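Local atomic coordinates of chinitase A (Streptomyces coelicolor, PDB entry 3EBV), a protein that probably hydrolyses internal glycosidic bonds of chitin, this chain being the family 18 TIM-barrel domain of a longer chitinase. Residues Gly9-Phe14 with Trp271-Asp276; Gln21-Val26 with Asp62-Asp67; Ala36-Thr41 with Ile80-Glu85; Thr147-Thr152 with Asn177-Asn182. All blocks are in the same frame, centred on the assembly; numbering follows the deposited sequence.

Contacts 1, 3 and 4 lie around the C-terminal mouth of the TIM barrel, 13 to 15 Å apart between centres, and meet at Asp117. Its OD2 is hydrogen-bonded to Tyr10 OH of contact 1 and Ser81 OG of contact 3, while OD1 pairs with Thr147 OG1 of contact 4. Asp117, Asp119 and Glu121 form the DxDxE signature of family 18, so these three contacts probably line the active site. Tyr10 OH also packs on Ala149 CB at 3.1 Å. Contact 2 is peripheral, with its centre about 26 Å from that of contact 4, yet it joins contact 1 through Gln21 O, which lies 2.9 Å from Trp11 NE1 in a probable hydrogen bond.

Contact 1 (Gly9-Phe14 with Trp271-Asp276); sequences GYWQNF and WSTNWD
The Trp271 indole has Ser272 CB over the centre of one face, 3.9 Å above its plane, while Tyr10 CD1 and Phe14 CZ come to its rim near the plane. Phe14 and Trp271 meet tip to tip, with CZ 3.7 Å from CH2. Tyr10 crosses the indole at about a right angle and presses hardest through CB, 3.3 Å from Trp271 CE3; the two ring planes make 52°. The Phe14 ring carries Gln12 CB over one face, and water 1 sits above the rim of the Trp11 ring. A second layer is polar. The amides of Gln12 and Asn274 are stacked, their planes 24° apart, and Asn274 OD1 takes Gln12 N at 2.9 Å on an in-plane lone pair. Water 1 joins Asn274 ND2 to Gln12 O. The Ser272 hydroxyl donates to Gln12 OE1 at 2.8 Å from above the amide plane and accepts from Trp275 N at 3.1 Å, so this N-cap hydroxyl is held by two bonds, as donor and acceptor. Thr273 N donates a nearly straight hydrogen bond to Tyr10 O at 2.8 Å. The peptide before Ser272 is cis. A tryptophan followed by a cis peptide at the end of the last barrel strand is characteristic of family 18 chitinases, where it commonly floors the sugar site; Trp271 is consistent with that role.

Contact 2 (Gln21-Val26 with Asp62-Asp67); sequences QKISDV and DQFKAD
Ile23 CG1 and Asp67 CG both stand anti to their own carbonyl carbons (chi1 -71° and -74°), whereas Phe64 CG is anti to its backbone N (chi1 173°), which carries the ring to the isoleucine. Ile23 CG1 lies 3.5 Å from Phe64 CE1, the two side chains crossing obliquely, and Ile23 CB rests 3.7 Å from Asp67 CB. The Asp67 carboxylate comes close to Ser24, OD2 lying 3.5 Å from Ser24 OG. Water 2 donates to Asp67 OD1 at 2.8 Å and is hydrogen-bonded to Ser24 OG at 2.7 Å, while OD2 pairs with Tyr59 OH, the same hydroxyl that meets Ile23 N. An alanine in place of Asp67 would probably weaken this join, since the water bridge to Ser24 and the bond to Tyr59 would both be lost. The 3-10 turn of Ile23-Asp25 is thus laid on helix 61-73, with Ile23 also packing on Trp11 of strand 6-12 and Ile33 of strand 32-40, and Phe64 on Leu51 and Tyr59.

Contact 3 (Ala36-Thr41 with Ile80-Glu85); sequences AFADAT and ISVGGE
Neighbouring parallel strands of the TIM barrel, 36-40 and 80-84, meet here near their C-terminal ends, and the packing is tightest round Phe37 and Ala38. One face of the Phe37 ring lies against Gly84, whose CA makes a CH-pi contact 3.6 Å from the ring centroid and 21° off the normal. Ala36 CB sits over the centre of the opposite face, 3.4 Å above the plane, so the ring is sandwiched. Ser81 OG approaches the ring edge, 3.4 Å from Phe37 CD1, though its hydrogen bond goes to Asp117. A side chain on Gly84 would run into Phe37 CE2. Replacing Phe37 by an alanine would probably loosen this part, as the CH-pi contact and the sandwich against Ala36 CB would go. Beside the ring, Ala38 CB packs on Ile80 CG1 at 3.9 Å. Beyond Ala38 the strands splay apart, their axes at 67°, and Asp39 to Thr41 make no contact with 80-85; at the transition a water bridges the two strands, donating to Ala38 O and Gly83 O. The peptide before Phe37 is cis. Just after it comes the one direct hydrogen bond between the segments, Ala38 N to Ser81 O at 2.9 Å, running nearly along the C=O axis.

Contact 4 (Thr147-Thr152 with Asn177-Asn182); sequences TMAPQT and NMQYYN
Three direct hydrogen bonds join the segments. Asn177 N reaches Met148 O at 2.8 Å and Gln179 N reaches Pro150 O at 2.9 Å, both nearly along the C=O axis, though the first is bent at its hydrogen (136°). The extended Gln179 side chain adds the third, NE2 donating to Ala149 O at 2.9 Å from above that carbonyl's plane; its amide also meets Glu121. A CA-H...O contact supplements these bonds, Ala149 CA lying 3.3 Å from Asn177 O. Among apolar contacts, the selenomethionine Met178 crosses Pro150 at about a right angle, CB 4.0 Å from Pro150 CG, and its SE lies 3.7 Å from Thr152 CA before CE turns over the rim of the Tyr180 ring. Waters finish the join: one accepts from Thr152 N within hydrogen-bonding reach of Gln179 O and Tyr181 O, another links Gln151 OE1 with Asn182 O. The contact closes the beta-alpha-beta unit of strand 145-148, helix 161-168 and strand 175-179, with Met178 and Tyr180 facing helix 199-210 and Gln179 touching Met269 of strand 267-271.

Contact 1 (Gly9-Phe14 with Trp271-Asp276)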
loop_
_atom_site.group_PDB
_atom_site.type_symbol
_atom_site.label_atom_id
_atom_site.label_comp_id
_atom_site.label_asym_id
_atom_site.label_seq_id
_atom_site.Cartn_x
_atom_site.Cartn_y
_atom_site.Cartn_z
ATOM N N GLY A 9 -0.454 1.752 -6.690
ATOM C CA GLY A 9 -1.910 1.948 -6.861
ATOM C C GLY A 9 -2.679 0.679 -6.646
ATOM O O GLY A 9 -2.215 -0.392 -7.054
ATOM N N TYR A 10 -3.807 0.786 -5.955
ATOM C CA TYR A 10 -4.696 -0.382 -5.762
ATOM C C TYR A 10 -5.615 -0.547 -6.951
ATOM O O TYR A 10 -6.322 0.402 -7.281
ATOM C CB TYR A 10 -5.521 -0.224 -4.486
ATOM C CG TYR A 10 -4.686 -0.486 -3.254
ATOM C CD1 TYR A 10 -4.701 -1.750 -2.659
ATOM C CD2 TYR A 10 -3.848 0.507 -2.711
ATOM C CE1 TYR A 10 -3.902 -2.043 -1.529
ATOM C CE2 TYR A 10 -3.051 0.210 -1.588
ATOM C CZ TYR A 10 -3.086 -1.047 -1.022
ATOM O OH TYR A 10 -2.283 -1.305 0.065
ATOM N N TRP A 11 -5.584 -1.751 -7.553
ATOM C CA TRP A 11 -6.517 -2.079 -8.666
ATOM C C TRP A 11 -7.618 -2.945 -8.103
ATOM O O TRP A 11 -7.345 -3.957 -7.446
ATOM C CB TRP A 11 -5.732 -2.822 -9.728
ATOM C CG TRP A 11 -6.582 -3.371 -10.848
ATOM C CD1 TRP A 11 -6.971 -2.693 -11.956
ATOM C CD2 TRP A 11 -7.149 -4.696 -10.941
ATOM N NE1 TRP A 11 -7.766 -3.515 -12.762
ATOM C CE2 TRP A 11 -7.882 -4.735 -12.164
ATOM C CE3 TRP A 11 -7.143 -5.826 -10.117
ATOM C CZ2 TRP A 11 -8.556 -5.892 -12.602
ATOM C CZ3 TRP A 11 -7.838 -6.981 -10.543
ATOM C CH2 TRP A 11 -8.525 -6.990 -11.778
ATOM N N GLN A 12 -8.877 -2.538 -8.332
ATOM C CA GLN A 12 -10.032 -3.249 -7.749
ATOM C C GLN A 12 -10.451 -4.525 -8.470
ATOM O O GLN A 12 -10.825 -4.477 -9.644
ATOM C CB GLN A 12 -11.248 -2.354 -7.705
ATOM C CG GLN A 12 -11.011 -1.058 -6.863
ATOM C CD GLN A 12 -12.109 -0.005 -7.053
ATOM O OE1 GLN A 12 -12.009 1.098 -6.539
ATOM N NE2 GLN A 12 -13.222 -0.373 -7.745
ATOM N N ASN A 13 -10.444 -5.626 -7.743
ATOM C CA ASN A 13 -11.052 -6.887 -8.250
ATOM C C ASN A 13 -12.529 -6.938 -7.921
ATOM O O ASN A 13 -13.020 -7.957 -7.435
ATOM C CB ASN A 13 -10.312 -8.086 -7.615
ATOM C CG ASN A 13 -10.811 -9.426 -8.160
ATOM O OD1 ASN A 13 -11.037 -9.543 -9.354
ATOM N ND2 ASN A 13 -10.954 -10.415 -7.286
ATOM N N PHE A 14 -13.236 -5.842 -8.185
ATOM C CA PHE A 14 -14.658 -5.741 -7.842
ATOM C C PHE A 14 -15.154 -4.432 -8.402
ATOM O O PHE A 14 -14.362 -3.536 -8.710
ATOM C CB PHE A 14 -14.909 -5.831 -6.320
ATOM C CG PHE A 14 -14.155 -4.783 -5.512
ATOM C CD1 PHE A 14 -14.737 -3.547 -5.261
ATOM C CD2 PHE A 14 -12.890 -5.062 -5.015
ATOM C CE1 PHE A 14 -14.043 -2.562 -4.548
ATOM C CE2 PHE A 14 -12.203 -4.091 -4.273
ATOM C CZ PHE A 14 -12.776 -2.848 -4.049
ATOM N N TRP A 271 -5.505 4.791 -3.164
ATOM C CA TRP A 271 -6.732 4.001 -3.323
ATOM C C TRP A 271 -7.654 4.881 -4.166
ATOM O O TRP A 271 -8.063 5.950 -3.676
ATOM C CB TRP A 271 -7.354 3.769 -1.954
ATOM C CG TRP A 271 -8.672 3.038 -2.106
ATOM C CD1 TRP A 271 -9.917 3.615 -2.121
ATOM C CD2 TRP A 271 -8.851 1.635 -2.312
ATOM N NE1 TRP A 271 -10.882 2.627 -2.331
ATOM C CE2 TRP A 271 -10.249 1.411 -2.429
ATOM C CE3 TRP A 271 -7.968 0.549 -2.386
ATOM C CZ2 TRP A 271 -10.783 0.121 -2.644
ATOM C CZ3 TRP A 271 -8.483 -0.718 -2.596
ATOM C CH2 TRP A 271 -9.887 -0.921 -2.712
ATOM N N SER A 272 -7.986 4.515 -5.420
ATOM C CA SER A 272 -7.567 3.325 -6.160
ATOM C C SER A 272 -7.317 3.773 -7.610
ATOM O O SER A 272 -7.701 4.878 -8.000
ATOM C CB SER A 272 -8.689 2.260 -6.179
ATOM O OG SER A 272 -9.846 2.826 -6.816
ATOM N N THR A 273 -6.730 2.909 -8.426
ATOM C CA THR A 273 -6.550 3.232 -9.857
ATOM C C THR A 273 -7.932 3.496 -10.501
ATOM O O THR A 273 -8.055 4.363 -11.375
ATOM C CB THR A 273 -5.770 2.128 -10.606
ATOM O OG1 THR A 273 -6.532 0.921 -10.629
ATOM C CG2 THR A 273 -4.442 1.816 -9.879
ATOM N N ASN A 274 -8.942 2.790 -10.025
ATOM C CA ASN A 274 -10.307 2.922 -10.624
ATOM C C ASN A 274 -10.884 4.279 -10.329
ATOM O O ASN A 274 -11.446 4.949 -11.233
ATOM C CB ASN A 274 -11.201 1.801 -10.077
ATOM C CG ASN A 274 -10.580 0.437 -10.276
ATOM O OD1 ASN A 274 -9.719 -0.013 -9.483
ATOM N ND2 ASN A 274 -11.010 -0.262 -11.338
ATOM N N TRP A 275 -10.765 4.731 -9.070
ATOM C CA TRP A 275 -11.245 6.065 -8.753
ATOM C C TRP A 275 -10.376 7.130 -9.442
ATOM O O TRP A 275 -10.900 8.165 -9.882
ATOM C CB TRP A 275 -11.283 6.296 -7.246
ATOM C CG TRP A 275 -12.357 5.555 -6.528
ATOM C CD1 TRP A 275 -12.194 4.663 -5.515
ATOM C CD2 TRP A 275 -13.769 5.646 -6.759
ATOM N NE1 TRP A 275 -13.415 4.197 -5.068
ATOM C CE2 TRP A 275 -14.401 4.774 -5.832
ATOM C CE3 TRP A 275 -14.567 6.409 -7.639
ATOM C CZ2 TRP A 275 -15.814 4.604 -5.772
ATOM C CZ3 TRP A 275 -15.979 6.220 -7.598
ATOM C CH2 TRP A 275 -16.576 5.341 -6.653
ATOM N N ASP A 276 -9.073 6.869 -9.596
ATOM C CA ASP A 276 -8.205 7.821 -10.333
ATOM C C ASP A 276 -8.753 8.011 -11.776
ATOM O O ASP A 276 -8.876 9.142 -12.258
ATOM C CB ASP A 276 -6.767 7.245 -10.300
ATOM C CG ASP A 276 -5.677 8.116 -10.968
ATOM O OD1 ASP A 276 -5.721 9.367 -10.875
ATOM O OD2 ASP A 276 -4.769 7.443 -11.542
HETATM O O HOH W 1 -10.990 -3.088 -12.019
#

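Contact 2 (Gln21-Val26 with Asp62-Asp67)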
loop_
_atom_site.group_PDB
_atom_site.type_symbol
_atom_site.label_atom_id
_atom_site.label_comp_id
_atom_site.label_asym_id
_atom_site.label_seq_id
_atom_site.Cartn_x
_atom_site.Cartn_y
_atom_site.Cartn_z
ATOM N N GLN A 21 -11.652 -1.421 -14.767
ATOM C CA GLN A 21 -10.401 -1.495 -15.494
ATOM C C GLN A 21 -9.886 -2.918 -15.588
ATOM O O GLN A 21 -10.009 -3.679 -14.622
ATOM C CB GLN A 21 -9.280 -0.674 -14.796
ATOM C CG GLN A 21 -9.542 0.827 -14.708
ATOM C CD GLN A 21 -8.383 1.558 -14.072
ATOM O OE1 GLN A 21 -7.959 1.197 -12.965
ATOM N NE2 GLN A 21 -7.885 2.610 -14.732
ATOM N N LYS A 22 -9.281 -3.245 -16.730
ATOM C CA LYS A 22 -8.373 -4.398 -16.796
ATOM C C LYS A 22 -7.037 -3.957 -16.208
ATOM O O LYS A 22 -6.766 -2.751 -16.093
ATOM C CB LYS A 22 -8.181 -4.871 -18.242
ATOM C CG LYS A 22 -9.499 -5.348 -18.856
ATOM C CD LYS A 22 -9.333 -5.716 -20.317
ATOM C CE LYS A 22 -10.639 -6.265 -20.869
ATOM N NZ LYS A 22 -10.632 -6.478 -22.354
ATOM N N ILE A 23 -6.186 -4.912 -15.855
ATOM C CA ILE A 23 -4.828 -4.541 -15.449
ATOM C C ILE A 23 -4.146 -3.714 -16.546
ATOM O O ILE A 23 -3.389 -2.799 -16.257
ATOM C CB ILE A 23 -3.997 -5.817 -15.086
ATOM C CG1 ILE A 23 -4.502 -6.417 -13.754
ATOM C CG2 ILE A 23 -2.475 -5.545 -15.117
ATOM C CD1 ILE A 23 -4.082 -5.595 -12.469
ATOM N N SER A 24 -4.383 -4.042 -17.818
ATOM C CA SER A 24 -3.745 -3.333 -18.939
ATOM C C SER A 24 -4.206 -1.874 -19.047
ATOM O O SER A 24 -3.537 -1.074 -19.714
ATOM C CB SER A 24 -4.076 -4.038 -20.257
ATOM O OG SER A 24 -5.490 -4.123 -20.413
ATOM N N ASP A 25 -5.318 -1.518 -18.390
ATOM C CA ASP A 25 -5.775 -0.128 -18.409
ATOM C C ASP A 25 -5.084 0.763 -17.371
ATOM O O ASP A 25 -5.221 1.984 -17.396
ATOM C CB ASP A 25 -7.276 -0.030 -18.127
ATOM C CG ASP A 25 -8.128 -0.660 -19.216
ATOM O OD1 ASP A 25 -7.818 -0.419 -20.409
ATOM O OD2 ASP A 25 -9.107 -1.333 -18.830
ATOM N N VAL A 26 -4.407 0.143 -16.402
ATOM C CA VAL A 26 -3.785 0.924 -15.328
ATOM C C VAL A 26 -2.713 1.865 -15.895
ATOM O O VAL A 26 -1.843 1.430 -16.646
ATOM C CB VAL A 26 -3.171 -0.004 -14.256
ATOM C CG1 VAL A 26 -2.328 0.816 -13.238
ATOM C CG2 VAL A 26 -4.297 -0.801 -13.559
ATOM N N ASP A 62 -7.144 -15.911 -18.145
ATOM C CA ASP A 62 -6.041 -15.889 -19.094
ATOM C C ASP A 62 -5.586 -14.470 -19.472
ATOM O O ASP A 62 -4.390 -14.202 -19.568
ATOM C CB ASP A 62 -6.390 -16.709 -20.346
ATOM C CG ASP A 62 -6.226 -18.220 -20.133
ATOM O OD1 ASP A 62 -5.769 -18.678 -19.050
ATOM O OD2 ASP A 62 -6.558 -18.959 -21.082
ATOM N N GLN A 63 -6.549 -13.577 -19.708
ATOM C CA GLN A 63 -6.224 -12.202 -20.072
ATOM C C GLN A 63 -5.587 -11.455 -18.880
ATOM O O GLN A 63 -4.626 -10.717 -19.071
ATOM C CB GLN A 63 -7.443 -11.449 -20.595
ATOM C CG GLN A 63 -7.094 -10.107 -21.186
ATOM C CD GLN A 63 -6.135 -10.212 -22.378
ATOM O OE1 GLN A 63 -4.976 -9.768 -22.321
ATOM N NE2 GLN A 63 -6.628 -10.798 -23.473
ATOM N N PHE A 64 -6.127 -11.690 -17.694
ATOM C CA PHE A 64 -5.548 -11.111 -16.441
ATOM C C PHE A 64 -4.082 -11.552 -16.284
ATOM O O PHE A 64 -3.159 -10.711 -16.127
ATOM C CB PHE A 64 -6.398 -11.554 -15.257
ATOM C CG PHE A 64 -5.827 -11.166 -13.918
ATOM C CD1 PHE A 64 -5.951 -9.842 -13.470
ATOM C CD2 PHE A 64 -5.173 -12.092 -13.126
ATOM C CE1 PHE A 64 -5.437 -9.457 -12.221
ATOM C CE2 PHE A 64 -4.641 -11.730 -11.891
ATOM C CZ PHE A 64 -4.793 -10.396 -11.431
ATOM N N LYS A 65 -3.842 -12.858 -16.398
ATOM C CA LYS A 65 -2.472 -13.358 -16.316
ATOM C C LYS A 65 -1.553 -12.741 -17.359
ATOM O O LYS A 65 -0.394 -12.426 -17.068
ATOM C CB LYS A 65 -2.420 -14.896 -16.389
ATOM C CG LYS A 65 -3.004 -15.596 -15.205
ATOM C CD LYS A 65 -2.794 -17.101 -15.354
ATOM C CE LYS A 65 -3.437 -17.872 -14.227
ATOM N NZ LYS A 65 -3.361 -19.367 -14.474
ATOM N N ALA A 66 -2.065 -12.584 -18.591
ATOM C CA ALA A 66 -1.294 -11.984 -19.665
ATOM C C ALA A 66 -0.969 -10.507 -19.406
ATOM O O ALA A 66 0.136 -10.036 -19.677
ATOM C CB ALA A 66 -2.049 -12.143 -21.021
ATOM N N ASP A 67 -1.974 -9.800 -18.875
ATOM C CA ASP A 67 -1.844 -8.393 -18.524
ATOM C C ASP A 67 -0.795 -8.216 -17.404
ATOM O O ASP A 67 0.027 -7.303 -17.479
ATOM C CB ASP A 67 -3.182 -7.860 -18.035
ATOM C CG ASP A 67 -4.206 -7.646 -19.172
ATOM O OD1 ASP A 67 -3.843 -7.822 -20.363
ATOM O OD2 ASP A 67 -5.355 -7.291 -18.840
HETATM O O HOH W 2 -5.868 -6.464 -21.749
#

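Contact 3 (Ala36-Thr41 with Ile80-Glu85)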
loop_
_atom_site.group_PDB
_atom_site.type_symbol
_atom_site.label_atom_id
_atom_site.label_comp_id
_atom_site.label_asym_id
_atom_site.label_seq_id
_atom_site.Cartn_x
_atom_site.Cartn_y
_atom_site.Cartn_z
ATOM N N ALA A 36 -6.624 -5.807 -5.311
ATOM C CA ALA A 36 -7.460 -5.745 -4.137
ATOM C C ALA A 36 -8.766 -6.551 -4.348
ATOM O O ALA A 36 -9.630 -6.070 -5.083
ATOM C CB ALA A 36 -7.814 -4.261 -3.831
ATOM N N PHE A 37 -8.989 -7.702 -3.695
ATOM C CA PHE A 37 -8.140 -8.298 -2.663
ATOM C C PHE A 37 -8.234 -9.822 -2.761
ATOM O O PHE A 37 -9.155 -10.367 -3.415
ATOM C CB PHE A 37 -8.672 -7.935 -1.281
ATOM C CG PHE A 37 -8.651 -6.463 -0.967
ATOM C CD1 PHE A 37 -7.485 -5.864 -0.487
ATOM C CD2 PHE A 37 -9.794 -5.693 -1.122
ATOM C CE1 PHE A 37 -7.465 -4.506 -0.181
ATOM C CE2 PHE A 37 -9.775 -4.323 -0.800
ATOM C CZ PHE A 37 -8.601 -3.734 -0.340
ATOM N N ALA A 38 -7.314 -10.491 -2.086
ATOM C CA ALA A 38 -7.493 -11.928 -1.810
ATOM C C ALA A 38 -8.679 -12.087 -0.854
ATOM O O ALA A 38 -9.050 -11.143 -0.159
ATOM C CB ALA A 38 -6.239 -12.550 -1.247
ATOM N N ASP A 39 -9.301 -13.265 -0.871
ATOM C CA ASP A 39 -10.458 -13.592 -0.032
ATOM C C ASP A 39 -9.987 -14.505 1.138
ATOM O O ASP A 39 -9.137 -15.360 0.935
ATOM C CB ASP A 39 -11.509 -14.322 -0.899
ATOM C CG ASP A 39 -12.259 -13.374 -1.882
ATOM O OD1 ASP A 39 -12.694 -12.296 -1.425
ATOM O OD2 ASP A 39 -12.437 -13.733 -3.072
ATOM N N ALA A 40 -10.517 -14.315 2.344
ATOM C CA ALA A 40 -10.372 -15.334 3.406
ATOM C C ALA A 40 -11.080 -16.638 3.006
ATOM O O ALA A 40 -11.972 -16.629 2.149
ATOM C CB ALA A 40 -10.930 -14.837 4.713
ATOM N N THR A 41 -10.673 -17.748 3.623
ATOM C CA THR A 41 -11.354 -19.055 3.412
ATOM C C THR A 41 -11.780 -19.615 4.768
ATOM O O THR A 41 -11.637 -18.958 5.817
ATOM C CB THR A 41 -10.447 -20.073 2.702
ATOM O OG1 THR A 41 -9.429 -20.513 3.614
ATOM C CG2 THR A 41 -9.799 -19.493 1.467
ATOM N N ILE A 80 -0.405 -9.140 -4.672
ATOM C CA ILE A 80 -1.744 -9.429 -4.147
ATOM C C ILE A 80 -1.941 -8.775 -2.786
ATOM O O ILE A 80 -1.131 -9.001 -1.878
ATOM C CB ILE A 80 -2.033 -10.985 -4.131
ATOM C CG1 ILE A 80 -3.441 -11.293 -3.684
ATOM C CG2 ILE A 80 -0.983 -11.751 -3.296
ATOM C CD1 ILE A 80 -4.514 -10.761 -4.650
ATOM N N SER A 81 -3.034 -8.016 -2.626
ATOM C CA SER A 81 -3.323 -7.406 -1.320
ATOM C C SER A 81 -4.257 -8.279 -0.541
ATOM O O SER A 81 -5.282 -8.741 -1.074
ATOM C CB SER A 81 -3.906 -5.995 -1.488
ATOM O OG SER A 81 -4.110 -5.389 -0.228
ATOM N N VAL A 82 -3.943 -8.498 0.732
ATOM C CA VAL A 82 -4.801 -9.254 1.642
ATOM C C VAL A 82 -5.527 -8.327 2.601
ATOM O O VAL A 82 -4.892 -7.437 3.196
ATOM C CB VAL A 82 -3.966 -10.271 2.455
ATOM C CG1 VAL A 82 -4.865 -11.077 3.371
ATOM C CG2 VAL A 82 -3.182 -11.184 1.493
ATOM N N GLY A 83 -6.831 -8.501 2.767
ATOM C CA GLY A 83 -7.565 -7.726 3.761
ATOM C C GLY A 83 -8.585 -6.832 3.130
ATOM O O GLY A 83 -9.542 -7.308 2.502
ATOM N N GLY A 84 -8.402 -5.535 3.334
ATOM C CA GLY A 84 -9.371 -4.576 2.854
ATOM C C GLY A 84 -10.402 -4.324 3.932
ATOM O O GLY A 84 -10.474 -5.062 4.929
ATOM N N GLU A 85 -11.213 -3.279 3.751
ATOM C CA GLU A 85 -12.196 -2.888 4.764
ATOM C C GLU A 85 -13.055 -4.058 5.246
ATOM O O GLU A 85 -13.321 -4.198 6.458
ATOM C CB GLU A 85 -13.102 -1.778 4.215
ATOM C CG GLU A 85 -12.474 -0.409 4.340
ATOM C CD GLU A 85 -13.451 0.711 4.042
ATOM O OE1 GLU A 85 -14.547 0.418 3.488
ATOM O OE2 GLU A 85 -13.104 1.883 4.363
HETATM O O HOH W 3 -9.262 -10.145 2.366
#

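Contact 4 (Thr147-Thr152 with Asn177-Asn182)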
loop_
_atom_site.group_PDB
_atom_site.type_symbol
_atom_site.label_atom_id
_atom_site.label_comp_id
_atom_site.label_asym_id
_atom_site.label_seq_id
_atom_site.Cartn_x
_atom_site.Cartn_y
_atom_site.Cartn_z
ATOM N N THR A 147 4.728 -5.098 0.835
ATOM C CA THR A 147 4.253 -3.774 1.263
ATOM C C THR A 147 3.238 -3.948 2.383
ATOM O O THR A 147 2.689 -5.026 2.580
ATOM C CB THR A 147 3.616 -2.985 0.052
ATOM O OG1 THR A 147 2.399 -3.627 -0.368
ATOM C CG2 THR A 147 4.567 -2.918 -1.137
HETATM N N MSE A 148 2.941 -2.853 3.104
HETATM C CA MSE A 148 1.915 -2.869 4.146
HETATM C C MSE A 148 1.173 -1.556 4.048
HETATM O O MSE A 148 1.803 -0.540 3.703
HETATM C CB MSE A 148 2.534 -2.984 5.537
HETATM C CG MSE A 148 3.504 -4.192 5.639
HETATM SE SE MSE A 148 4.226 -4.334 7.474
HETATM C CE MSE A 148 2.858 -5.536 8.191
ATOM N N ALA A 149 -0.120 -1.603 4.356
ATOM C CA ALA A 149 -0.979 -0.406 4.270
ATOM C C ALA A 149 -1.721 -0.217 5.607
ATOM O O ALA A 149 -2.951 -0.299 5.700
ATOM C CB ALA A 149 -1.985 -0.539 3.102
ATOM N N PRO A 150 -0.962 0.072 6.678
ATOM C CA PRO A 150 -1.604 0.337 7.976
ATOM C C PRO A 150 -2.542 1.540 7.917
ATOM O O PRO A 150 -2.370 2.413 7.057
ATOM C CB PRO A 150 -0.411 0.739 8.877
ATOM C CG PRO A 150 0.694 1.173 7.906
ATOM C CD PRO A 150 0.512 0.271 6.695
ATOM N N GLN A 151 -3.499 1.552 8.844
ATOM C CA GLN A 151 -4.253 2.768 9.145
ATOM C C GLN A 151 -3.425 3.633 10.097
ATOM O O GLN A 151 -2.426 3.183 10.707
ATOM C CB GLN A 151 -5.597 2.381 9.758
ATOM C CG GLN A 151 -6.500 1.711 8.728
ATOM C CD GLN A 151 -7.810 1.325 9.347
ATOM O OE1 GLN A 151 -8.758 2.119 9.353
ATOM N NE2 GLN A 151 -7.865 0.129 9.925
ATOM N N THR A 152 -3.816 4.916 10.253
ATOM C CA THR A 152 -2.977 5.793 11.050
ATOM C C THR A 152 -2.832 5.301 12.502
ATOM O O THR A 152 -1.786 5.477 13.129
ATOM C CB THR A 152 -3.525 7.250 11.015
ATOM O OG1 THR A 152 -4.891 7.239 11.454
ATOM C CG2 THR A 152 -3.389 7.816 9.648
ATOM N N ASN A 177 3.078 1.841 2.929
ATOM C CA ASN A 177 2.202 2.882 2.360
ATOM C C ASN A 177 1.030 3.113 3.322
ATOM O O ASN A 177 -0.051 2.542 3.153
ATOM C CB ASN A 177 1.641 2.439 1.004
ATOM C CG ASN A 177 2.704 2.330 -0.089
ATOM O OD1 ASN A 177 3.538 3.238 -0.268
ATOM N ND2 ASN A 177 2.629 1.219 -0.898
HETATM N N MSE A 178 1.260 3.880 4.381
HETATM C CA MSE A 178 0.154 4.112 5.319
HETATM C C MSE A 178 -1.010 4.842 4.639
HETATM O O MSE A 178 -0.809 5.603 3.681
HETATM C CB MSE A 178 0.626 4.903 6.570
HETATM C CG MSE A 178 -0.494 5.072 7.583
HETATM SE SE MSE A 178 0.273 5.697 9.295
HETATM C CE MSE A 178 0.640 7.534 8.845
ATOM N N GLN A 179 -2.226 4.564 5.155
ATOM C CA GLN A 179 -3.431 5.196 4.639
ATOM C C GLN A 179 -3.642 6.491 5.452
ATOM O O GLN A 179 -4.174 6.485 6.580
ATOM C CB GLN A 179 -4.647 4.271 4.842
ATOM C CG GLN A 179 -4.501 2.931 4.148
ATOM C CD GLN A 179 -5.726 2.056 4.421
ATOM O OE1 GLN A 179 -6.875 2.516 4.339
ATOM N NE2 GLN A 179 -5.477 0.797 4.767
ATOM N N TYR A 180 -3.180 7.611 4.877
ATOM C CA TYR A 180 -3.315 8.911 5.579
ATOM C C TYR A 180 -4.725 9.500 5.348
ATOM O O TYR A 180 -4.902 10.641 4.841
ATOM C CB TYR A 180 -2.247 9.911 5.069
ATOM C CG TYR A 180 -0.827 9.546 5.426
ATOM C CD1 TYR A 180 -0.118 10.255 6.400
ATOM C CD2 TYR A 180 -0.173 8.498 4.758
ATOM C CE1 TYR A 180 1.222 9.951 6.696
ATOM C CE2 TYR A 180 1.132 8.156 5.076
ATOM C CZ TYR A 180 1.847 8.890 6.039
ATOM O OH TYR A 180 3.140 8.530 6.346
ATOM N N TYR A 181 -5.743 8.668 5.613
ATOM C CA TYR A 181 -7.123 9.043 5.252
ATOM C C TYR A 181 -8.091 8.130 5.981
ATOM O O TYR A 181 -7.690 7.163 6.633
ATOM C CB TYR A 181 -7.334 8.985 3.728
ATOM C CG TYR A 181 -6.988 7.651 3.083
ATOM C CD1 TYR A 181 -7.949 6.632 2.939
ATOM C CD2 TYR A 181 -5.744 7.441 2.516
ATOM C CE1 TYR A 181 -7.616 5.401 2.304
ATOM C CE2 TYR A 181 -5.417 6.235 1.854
ATOM C CZ TYR A 181 -6.355 5.231 1.756
ATOM O OH TYR A 181 -5.992 4.066 1.154
ATOM N N ASN A 182 -9.374 8.493 5.889
ATOM C CA ASN A 182 -10.431 7.897 6.764
ATOM C C ASN A 182 -9.998 7.866 8.218
ATOM O O ASN A 182 -10.210 6.891 8.943
ATOM C CB ASN A 182 -10.822 6.458 6.321
ATOM C CG ASN A 182 -11.455 6.416 4.957
ATOM O OD1 ASN A 182 -12.284 7.267 4.622
ATOM N ND2 ASN A 182 -11.041 5.448 4.142
HETATM O O HOH W 4 -8.361 4.871 9.532
HETATM O O HOH W 5 -5.902 5.455 8.446
#